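Local coordinates for alpha-1,3-glucanase (Paenibacillus glycanilyticus, PDB 6K0P), which hydrolyses the alpha-1,3-glucosidic links of alpha-1,3-glucan as a glycoside hydrolase of family 87 and binds nigerose in several pockets, at residues Phe75-Val89 with Lys100-Ala112. The protein carries 1 engineered substitution. Residues are numbered along the deposited sequence; the frame is centred on the assembly and turned at random.
Sequences FVLRNAVAENTTGTV and KFNVSSKFSYLYA. With GLC (alpha-D-glucopyranose), chain D.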
ATOM      1  N   PHE A  75      -3.412  -4.220  19.589  1.00  9.50           N
ATOM      2  CA  PHE A  75      -2.812  -5.247  18.744  1.00  9.33           C
ATOM      3  C   PHE A  75      -3.596  -5.392  17.455  1.00  9.19           C
ATOM      4  O   PHE A  75      -4.832  -5.320  17.459  1.00 10.14           O
ATOM      5  CB  PHE A  75      -2.785  -6.598  19.475  1.00 10.25           C
ATOM      6  CG  PHE A  75      -2.040  -6.544  20.776  1.00 10.03           C
ATOM      7  CD1 PHE A  75      -0.665  -6.712  20.802  1.00 12.59           C
ATOM      8  CD2 PHE A  75      -2.702  -6.248  21.957  1.00 11.44           C
ATOM      9  CE1 PHE A  75       0.033  -6.618  21.986  1.00 12.40           C
ATOM     10  CE2 PHE A  75      -2.001  -6.138  23.142  1.00 13.91           C
ATOM     11  CZ  PHE A  75      -0.637  -6.337  23.159  1.00 13.57           C
ATOM     12  N   VAL A  76      -2.883  -5.640  16.359  1.00 10.43           N
ATOM     13  CA  VAL A  76      -3.506  -6.033  15.098  1.00  8.69           C
ATOM     14  C   VAL A  76      -2.865  -7.339  14.643  1.00 10.49           C
ATOM     15  O   VAL A  76      -1.638  -7.417  14.490  1.00 10.33           O
ATOM     16  CB  VAL A  76      -3.403  -4.950  14.012  1.00  9.09           C
ATOM     17  CG1 VAL A  76      -4.093  -5.434  12.732  1.00 10.25           C
ATOM     18  CG2 VAL A  76      -4.043  -3.637  14.496  1.00 10.00           C
ATOM     19  N   LEU A  77      -3.689  -8.364  14.444  1.00  9.48           N
ATOM     20  CA  LEU A  77      -3.225  -9.676  14.010  1.00  9.88           C
ATOM     21  C   LEU A  77      -3.578  -9.865  12.536  1.00  8.09           C
ATOM     22  O   LEU A  77      -4.757  -9.976  12.187  1.00 10.02           O
ATOM     23  CB  LEU A  77      -3.897 -10.763  14.848  1.00  9.94           C
ATOM     24  CG  LEU A  77      -3.343 -12.167  14.639  1.00 11.71           C
ATOM     25  CD1 LEU A  77      -1.991 -12.302  15.353  1.00 13.75           C
ATOM     26  CD2 LEU A  77      -4.354 -13.175  15.160  1.00 12.67           C
ATOM     27  N   ARG A  78      -2.562  -9.909  11.671  1.00  8.08           N
ATOM     28  CA  ARG A  78      -2.787 -10.275  10.277  1.00  7.94           C
ATOM     29  C   ARG A  78      -2.758 -11.790  10.186  1.00  9.08           C
ATOM     30  O   ARG A  78      -1.799 -12.429  10.641  1.00  9.85           O
ATOM     31  CB  ARG A  78      -1.737  -9.676   9.339  1.00  9.20           C
ATOM     32  CG  ARG A  78      -2.076  -9.857   7.849  1.00  9.91           C
ATOM     33  CD  ARG A  78      -1.097  -9.116   6.949  1.00  9.17           C
ATOM     34  NE  ARG A  78      -1.640  -8.848   5.616  1.00  9.22           N
ATOM     35  CZ  ARG A  78      -1.285  -9.496   4.503  1.00  9.45           C
ATOM     36  NH1 ARG A  78      -0.402 -10.496   4.544  1.00 10.81           N
ATOM     37  NH2 ARG A  78      -1.822  -9.147   3.342  1.00 10.11           N
ATOM     38  N   ASN A  79      -3.816 -12.354   9.610  1.00  9.01           N
ATOM     39  CA  ASN A  79      -4.068 -13.780   9.702  1.00  8.84           C
ATOM     40  C   ASN A  79      -4.870 -14.234   8.494  1.00  8.94           C
ATOM     41  O   ASN A  79      -5.457 -13.427   7.770  1.00  9.79           O
ATOM     42  CB  ASN A  79      -4.842 -14.103  10.990  1.00  8.89           C
ATOM     43  CG  ASN A  79      -6.274 -13.602  10.940  1.00 10.38           C
ATOM     44  OD1 ASN A  79      -7.171 -14.312  10.471  1.00  9.93           O
ATOM     45  ND2 ASN A  79      -6.493 -12.364  11.402  1.00 10.46           N
ATOM     46  N   ALA A  80      -4.892 -15.547   8.285  1.00 10.04           N
ATOM     47  CA  ALA A  80      -5.780 -16.141   7.293  1.00 10.02           C
ATOM     48  C   ALA A  80      -6.574 -17.253   7.955  1.00  9.74           C
ATOM     49  O   ALA A  80      -6.003 -18.097   8.658  1.00  9.67           O
ATOM     50  CB  ALA A  80      -5.005 -16.689   6.083  1.00  9.94           C
ATOM     51  N   VAL A  81      -7.890 -17.242   7.738  1.00  9.43           N
ATOM     52  CA  VAL A  81      -8.780 -18.304   8.200  1.00 10.00           C
ATOM     53  C   VAL A  81      -9.541 -18.838   6.996  1.00 11.55           C
ATOM     54  O   VAL A  81      -9.401 -18.321   5.882  1.00 11.99           O
ATOM     55  CB  VAL A  81      -9.732 -17.817   9.312  1.00 10.33           C
ATOM     56  CG1 VAL A  81      -8.924 -17.404  10.534  1.00 12.31           C
ATOM     57  CG2 VAL A  81     -10.618 -16.661   8.836  1.00 10.61           C
ATOM     58  N   ALA A  82     -10.342 -19.879   7.216  1.00 11.94           N
ATOM     59  CA  ALA A  82     -11.084 -20.499   6.127  1.00 13.34           C
ATOM     60  C   ALA A  82     -12.061 -19.514   5.498  1.00 13.18           C
ATOM     61  O   ALA A  82     -12.569 -18.602   6.151  1.00 12.85           O
ATOM     62  CB  ALA A  82     -11.869 -21.693   6.664  1.00 15.23           C
ATOM     63  N   GLU A  83     -12.331 -19.718   4.212  1.00 13.82           N
ATOM     64  CA  GLU A  83     -13.369 -18.945   3.539  1.00 13.81           C
ATOM     65  C   GLU A  83     -14.706 -19.078   4.267  1.00 14.85           C
ATOM     66  O   GLU A  83     -15.016 -20.121   4.852  1.00 16.95           O
ATOM     67  CB  GLU A  83     -13.497 -19.432   2.087  1.00 16.89           C
ATOM     68  CG  GLU A  83     -14.732 -18.948   1.312  1.00 27.01           C
ATOM     69  CD  GLU A  83     -14.755 -17.443   1.046  1.00 28.73           C
ATOM     70  OE1 GLU A  83     -14.742 -16.650   2.021  1.00 26.38           O
ATOM     71  OE2 GLU A  83     -14.809 -17.052  -0.150  1.00 28.58           O
ATOM     72  N   ASN A  84     -15.473 -17.986   4.263  1.00 16.11           N
ATOM     73  CA  ASN A  84     -16.825 -17.946   4.825  0.56 18.23           C
ATOM     74  C   ASN A  84     -16.854 -18.375   6.290  1.00 17.34           C
ATOM     75  O   ASN A  84     -17.699 -19.166   6.720  1.00 20.18           O
ATOM     76  CB  ASN A  84     -17.819 -18.749   3.983  0.56 20.87           C
ATOM     77  CG  ASN A  84     -19.260 -18.405   4.303  0.56 23.20           C
ATOM     78  OD1 ASN A  84     -19.580 -17.260   4.631  0.56 30.68           O
ATOM     79  ND2 ASN A  84     -20.137 -19.396   4.213  0.56 30.28           N
ATOM     80  N   THR A  85     -15.922 -17.843   7.075  1.00 15.08           N
ATOM     81  CA  THR A  85     -15.884 -18.183   8.491  0.98 15.79           C
ATOM     82  C   THR A  85     -15.596 -16.952   9.331  1.00 13.34           C
ATOM     83  O   THR A  85     -14.950 -15.994   8.885  1.00 14.64           O
ATOM     84  CB  THR A  85     -14.856 -19.268   8.861  0.98 20.83           C
ATOM     85  OG1 THR A  85     -13.540 -18.733   8.763  0.98 24.34           O
ATOM     86  CG2 THR A  85     -14.969 -20.480   7.963  0.98 17.82           C
ATOM     87  N   THR A  86     -16.096 -17.005  10.555  1.00 13.73           N
ATOM     88  CA  THR A  86     -15.741 -16.069  11.609  0.80 13.29           C
ATOM     89  C   THR A  86     -15.475 -16.877  12.868  1.00 14.11           C
ATOM     90  O   THR A  86     -15.945 -18.011  13.022  1.00 17.45           O
ATOM     91  CB  THR A  86     -16.864 -15.068  11.907  0.80 14.79           C
ATOM     92  OG1 THR A  86     -17.983 -15.771  12.470  0.80 16.70           O
ATOM     93  CG2 THR A  86     -17.294 -14.334  10.643  0.80 17.68           C
ATOM     94  N   GLY A  87     -14.689 -16.304  13.764  1.00 11.42           N
ATOM     95  CA  GLY A  87     -14.404 -16.991  15.002  1.00 12.15           C
ATOM     96  C   GLY A  87     -13.398 -16.217  15.812  1.00 10.39           C
ATOM     97  O   GLY A  87     -13.276 -14.996  15.667  1.00 11.00           O
ATOM     98  N   THR A  88     -12.686 -16.937  16.682  1.00 11.58           N
ATOM     99  CA  THR A  88     -11.739 -16.315  17.594  1.00 10.07           C
ATOM    100  C   THR A  88     -10.386 -17.015  17.538  1.00 10.97           C
ATOM    101  O   THR A  88     -10.255 -18.159  17.094  1.00 11.55           O
ATOM    102  CB  THR A  88     -12.241 -16.331  19.046  1.00 11.90           C
ATOM    103  OG1 THR A  88     -12.599 -17.673  19.420  1.00 11.90           O
ATOM    104  CG2 THR A  88     -13.456 -15.414  19.206  1.00 10.43           C
ATOM    105  N   VAL A  89      -9.370 -16.285  17.987  1.00 10.40           N
ATOM    106  CA  VAL A  89      -8.103 -16.865  18.409  1.00  9.62           C
ATOM    107  C   VAL A  89      -7.695 -16.118  19.670  1.00 10.42           C
ATOM    108  O   VAL A  89      -8.069 -14.957  19.868  1.00 11.21           O
ATOM    109  CB  VAL A  89      -7.027 -16.826  17.293  1.00 10.20           C
ATOM    110  CG1 VAL A  89      -6.537 -15.399  17.049  1.00 11.39           C
ATOM    111  CG2 VAL A  89      -5.859 -17.759  17.631  1.00 11.06           C
ATOM    112  N   LYS A 100      -9.653 -12.438  23.235  1.00 10.92           N
ATOM    113  CA  LYS A 100      -9.852 -13.142  21.978  1.00 11.08           C
ATOM    114  C   LYS A 100      -9.951 -12.129  20.854  1.00 10.67           C
ATOM    115  O   LYS A 100     -10.676 -11.138  20.968  1.00 13.21           O
ATOM    116  CB  LYS A 100     -11.109 -14.017  22.036  1.00 13.20           C
ATOM    117  CG  LYS A 100     -10.909 -15.235  22.952  1.00 17.87           C
ATOM    118  CD  LYS A 100     -12.003 -16.265  22.850  1.00 22.65           C
ATOM    119  CE  LYS A 100     -11.760 -17.378  23.853  1.00 18.03           C
ATOM    120  NZ  LYS A 100     -10.741 -18.373  23.387  1.00 13.98           N
ATOM    121  N   PHE A 101      -9.192 -12.360  19.788  1.00 10.26           N
ATOM    122  CA  PHE A 101      -9.375 -11.598  18.563  1.00 10.39           C
ATOM    123  C   PHE A 101     -10.600 -12.126  17.831  1.00 11.41           C
ATOM    124  O   PHE A 101     -10.854 -13.335  17.812  1.00 11.77           O
ATOM    125  CB  PHE A 101      -8.191 -11.812  17.624  1.00  9.88           C
ATOM    126  CG  PHE A 101      -6.934 -11.096  18.027  1.00  9.97           C
ATOM    127  CD1 PHE A 101      -6.690  -9.786  17.617  1.00 10.24           C
ATOM    128  CD2 PHE A 101      -5.981 -11.744  18.789  1.00  9.29           C
ATOM    129  CE1 PHE A 101      -5.515  -9.139  17.983  1.00 10.21           C
ATOM    130  CE2 PHE A 101      -4.801 -11.106  19.153  1.00 10.54           C
ATOM    131  CZ  PHE A 101      -4.569  -9.804  18.740  1.00 10.69           C
ATOM    132  N   ASN A 102     -11.331 -11.218  17.187  1.00 11.43           N
ATOM    133  CA  ASN A 102     -12.404 -11.579  16.267  1.00 12.21           C
ATOM    134  C   ASN A 102     -11.776 -11.699  14.882  1.00 10.52           C
ATOM    135  O   ASN A 102     -11.437 -10.688  14.255  1.00 12.25           O
ATOM    136  CB  ASN A 102     -13.488 -10.497  16.308  1.00 12.44           C
ATOM    137  CG  ASN A 102     -14.648 -10.766  15.350  1.00 16.01           C
ATOM    138  OD1 ASN A 102     -14.458 -11.221  14.224  1.00 20.83           O
ATOM    139  ND2 ASN A 102     -15.851 -10.449  15.791  1.00 17.49           N
ATOM    140  N   VAL A 103     -11.595 -12.933  14.419  1.00 10.73           N
ATOM    141  CA  VAL A 103     -10.977 -13.210  13.127  1.00 11.34           C
ATOM    142  C   VAL A 103     -12.062 -13.591  12.135  1.00 10.81           C
ATOM    143  O   VAL A 103     -13.076 -14.205  12.486  1.00 13.28           O
ATOM    144  CB  VAL A 103      -9.877 -14.289  13.215  1.00 10.32           C
ATOM    145  CG1 VAL A 103      -8.729 -13.792  14.081  1.00 10.89           C
ATOM    146  CG2 VAL A 103     -10.433 -15.593  13.769  1.00 10.41           C
ATOM    147  N   SER A 104     -11.845 -13.227  10.873  1.00 10.11           N
ATOM    148  CA  SER A 104     -12.886 -13.383   9.868  1.00  9.62           C
ATOM    149  C   SER A 104     -12.287 -13.329   8.477  1.00 10.39           C
ATOM    150  O   SER A 104     -11.311 -12.619   8.238  1.00 11.30           O
ATOM    151  CB  SER A 104     -13.910 -12.253   9.984  1.00 11.24           C
ATOM    152  OG  SER A 104     -14.914 -12.378   8.997  1.00 13.59           O
ATOM    153  N   SER A 105     -12.918 -14.052   7.552  1.00 10.28           N
ATOM    154  CA  SER A 105     -12.587 -13.936   6.138  1.00 11.72           C
ATOM    155  C   SER A 105     -13.621 -13.120   5.363  1.00 11.54           C
ATOM    156  O   SER A 105     -13.681 -13.225   4.132  1.00 11.83           O
ATOM    157  CB  SER A 105     -12.403 -15.316   5.508  1.00 12.13           C
ATOM    158  OG  SER A 105     -13.524 -16.139   5.789  1.00 12.97           O
ATOM    159  N   LYS A 106     -14.432 -12.311   6.057  1.00 10.67           N
ATOM    160  CA  LYS A 106     -15.448 -11.505   5.376  1.00 11.04           C
ATOM    161  C   LYS A 106     -14.859 -10.676   4.232  1.00 12.13           C
ATOM    162  O   LYS A 106     -15.461 -10.570   3.154  1.00 14.91           O
ATOM    163  CB  LYS A 106     -16.147 -10.599   6.388  1.00 11.36           C
ATOM    164  CG  LYS A 106     -17.080  -9.585   5.730  1.00 13.67           C
ATOM    165  CD  LYS A 106     -17.750  -8.696   6.760  1.00 14.34           C
ATOM    166  CE  LYS A 106     -18.721  -7.731   6.073  1.00 19.08           C
ATOM    167  NZ  LYS A 106     -19.532  -6.976   7.064  1.00 24.75           N
ATOM    168  N   PHE A 107     -13.680 -10.093   4.441  1.00 10.63           N
ATOM    169  CA  PHE A 107     -13.078  -9.170   3.484  1.00 10.29           C
ATOM    170  C   PHE A 107     -11.978  -9.792   2.635  1.00 11.06           C
ATOM    171  O   PHE A 107     -11.457  -9.118   1.738  1.00 11.07           O
ATOM    172  CB  PHE A 107     -12.560  -7.922   4.213  1.00  9.40           C
ATOM    173  CG  PHE A 107     -13.660  -7.095   4.816  1.00 11.16           C
ATOM    174  CD1 PHE A 107     -14.433  -6.282   4.012  1.00 11.58           C
ATOM    175  CD2 PHE A 107     -13.942  -7.162   6.179  1.00 12.87           C
ATOM    176  CE1 PHE A 107     -15.465  -5.522   4.543  1.00 12.26           C
ATOM    177  CE2 PHE A 107     -14.975  -6.404   6.729  1.00 11.51           C
ATOM    178  CZ  PHE A 107     -15.738  -5.583   5.906  1.00 12.23           C
ATOM    179  N   SER A 108     -11.613 -11.044   2.893  1.00 11.09           N
ATOM    180  CA  SER A 108     -10.580 -11.733   2.137  1.00 11.27           C
ATOM    181  C   SER A 108     -11.215 -12.712   1.146  1.00 13.22           C
ATOM    182  O   SER A 108     -12.441 -12.855   1.068  1.00 14.30           O
ATOM    183  CB  SER A 108      -9.618 -12.436   3.098  1.00 12.13           C
ATOM    184  OG  SER A 108     -10.344 -13.210   4.047  1.00 11.03           O
ATOM    185  N   TYR A 109     -10.353 -13.393   0.382  1.00 10.15           N
ATOM    186  CA  TYR A 109     -10.724 -14.379  -0.632  1.00 10.28           C
ATOM    187  C   TYR A 109     -11.355 -13.729  -1.859  1.00 12.23           C
ATOM    188  O   TYR A 109     -12.580 -13.573  -1.938  1.00 13.72           O
ATOM    189  CB  TYR A 109     -11.592 -15.508  -0.053  1.00 13.38           C
ATOM    190  CG  TYR A 109     -10.824 -16.422   0.880  1.00 11.47           C
ATOM    191  CD1 TYR A 109     -10.550 -16.041   2.190  1.00 11.25           C
ATOM    192  CD2 TYR A 109     -10.369 -17.662   0.449  1.00 13.27           C
ATOM    193  CE1 TYR A 109      -9.839 -16.860   3.039  1.00 12.62           C
ATOM    194  CE2 TYR A 109      -9.658 -18.488   1.295  1.00 12.37           C
ATOM    195  CZ  TYR A 109      -9.404 -18.086   2.587  1.00 12.19           C
ATOM    196  OH  TYR A 109      -8.700 -18.902   3.439  1.00 13.14           O
ATOM    197  N   LEU A 110     -10.513 -13.341  -2.814  1.00 11.36           N
ATOM    198  CA  LEU A 110     -10.942 -12.776  -4.085  1.00 10.96           C
ATOM    199  C   LEU A 110     -10.494 -13.741  -5.175  1.00 12.84           C
ATOM    200  O   LEU A 110      -9.374 -14.257  -5.129  1.00 12.99           O
ATOM    201  CB  LEU A 110     -10.320 -11.379  -4.289  1.00 11.38           C
ATOM    202  CG  LEU A 110     -10.945 -10.180  -3.554  1.00 11.95           C
ATOM    203  CD1 LEU A 110     -12.365  -9.930  -4.053  1.00 14.85           C
ATOM    204  CD2 LEU A 110     -10.938 -10.332  -2.026  1.00 13.63           C
ATOM    205  N   TYR A 111     -11.367 -13.998  -6.151  1.00 11.81           N
ATOM    206  CA  TYR A 111     -11.214 -15.153  -7.030  1.00 11.83           C
ATOM    207  C   TYR A 111     -10.802 -14.751  -8.442  1.00 11.39           C
ATOM    208  O   TYR A 111     -11.263 -13.737  -8.977  1.00 13.31           O
ATOM    209  CB  TYR A 111     -12.496 -15.999  -7.039  1.00 12.10           C
ATOM    210  CG  TYR A 111     -12.743 -16.632  -5.692  1.00 13.15           C
ATOM    211  CD1 TYR A 111     -13.423 -15.943  -4.704  1.00 14.91           C
ATOM    212  CD2 TYR A 111     -12.258 -17.903  -5.392  1.00 16.83           C
ATOM    213  CE1 TYR A 111     -13.625 -16.492  -3.456  1.00 17.14           C
ATOM    214  CE2 TYR A 111     -12.463 -18.467  -4.137  1.00 16.55           C
ATOM    215  CZ  TYR A 111     -13.147 -17.749  -3.176  1.00 17.97           C
ATOM    216  OH  TYR A 111     -13.365 -18.279  -1.923  1.00 21.23           O
ATOM    217  N   ALA A 112      -9.923 -15.557  -9.029  1.00 12.40           N
ATOM    218  CA  ALA A 112      -9.455 -15.377 -10.399  1.00 13.05           C
ATOM    219  C   ALA A 112      -8.869 -16.706 -10.860  1.00 15.04           C
ATOM    220  O   ALA A 112      -9.093 -17.750 -10.239  1.00 14.68           O
ATOM    221  CB  ALA A 112      -8.436 -14.235 -10.485  1.00 14.26           C
TER
HETATM  222  C1  GLC D   2     -16.111  -7.463  13.331  1.00 22.10           C
HETATM  223  C2  GLC D   2     -15.607  -8.301  12.162  1.00 21.24           C
HETATM  224  C3  GLC D   2     -15.794  -7.600  10.823  1.00 21.99           C
HETATM  225  C4  GLC D   2     -17.257  -7.218  10.711  1.00 23.49           C
HETATM  226  C5  GLC D   2     -17.695  -6.441  11.942  1.00 23.69           C
HETATM  227  C6  GLC D   2     -19.162  -6.063  11.784  1.00 24.76           C
HETATM  228  O2  GLC D   2     -14.274  -8.702  12.395  1.00 22.75           O
HETATM  229  O3  GLC D   2     -15.524  -8.534   9.828  1.00 21.03           O
HETATM  230  O4  GLC D   2     -17.513  -6.396   9.582  1.00 19.81           O
HETATM  231  O5  GLC D   2     -17.465  -7.187  13.130  1.00 22.05           O
HETATM  232  O6  GLC D   2     -19.975  -7.224  11.839  1.00 27.05           O
HETATM  233  O   HOH W   1      -8.537 -13.132   8.298  1.00 10.82           O
HETATM  234  O   HOH W   2      -9.312 -11.475  10.628  1.00 11.50           O
HETATM  235  O   HOH W   3      -8.658 -14.608   5.880  1.00 11.30           O
HETATM  236  O   HOH W   4     -14.841 -14.263   1.769  1.00 33.94           O
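A beta hairpin of the beta-sandwich-like D1 region, strands 86-93 and 96-104, pairs T86-V89 with F101-S104 in antiparallel register, and strand 75-80 lies across its inner face. G87 and V103 form a hydrogen-bonded pair, each N reaching the other's O at 2.9 Å. On the buried face the apolar residues F101, V103 and V89 fill the core: L77 CB sits over one face of the F101 ring, 4.0 Å from its centroid, a CH-pi contact, while F75 CB meets the ring edge. The other face carries N102, whose OD1 accepts a weak bond from glucose O2; beyond the strand, K106 NZ donates to glucose O4, and both residues belong to a glycan pocket.

Past the strands, polar side chains pin the turn 81-85. S105, small enough to tuck beneath it, gives its OG proton to A82 O at 2.7 Å and also accepts from T85 N. E83 CB lies over one face of the Y109 ring, a CH-pi contact 4.0 Å from the centroid. Long phenol side chains suit Y109 and Y111, carrying a hydroxyl out to this turn: Y109 OH donates to V81 O at 2.6 Å and is also hydrogen-bonded to Y45 OH. A phenylalanine here would probably leave V81 O without this donor and cost Y45 OH one hydrogen bond. E83, its chain bent at chi2 (66°), turns its carboxylate to Y111, whose OH meets E83 OE2 at 2.6 Å from the anti side, tilted 35° out of the carboxylate plane.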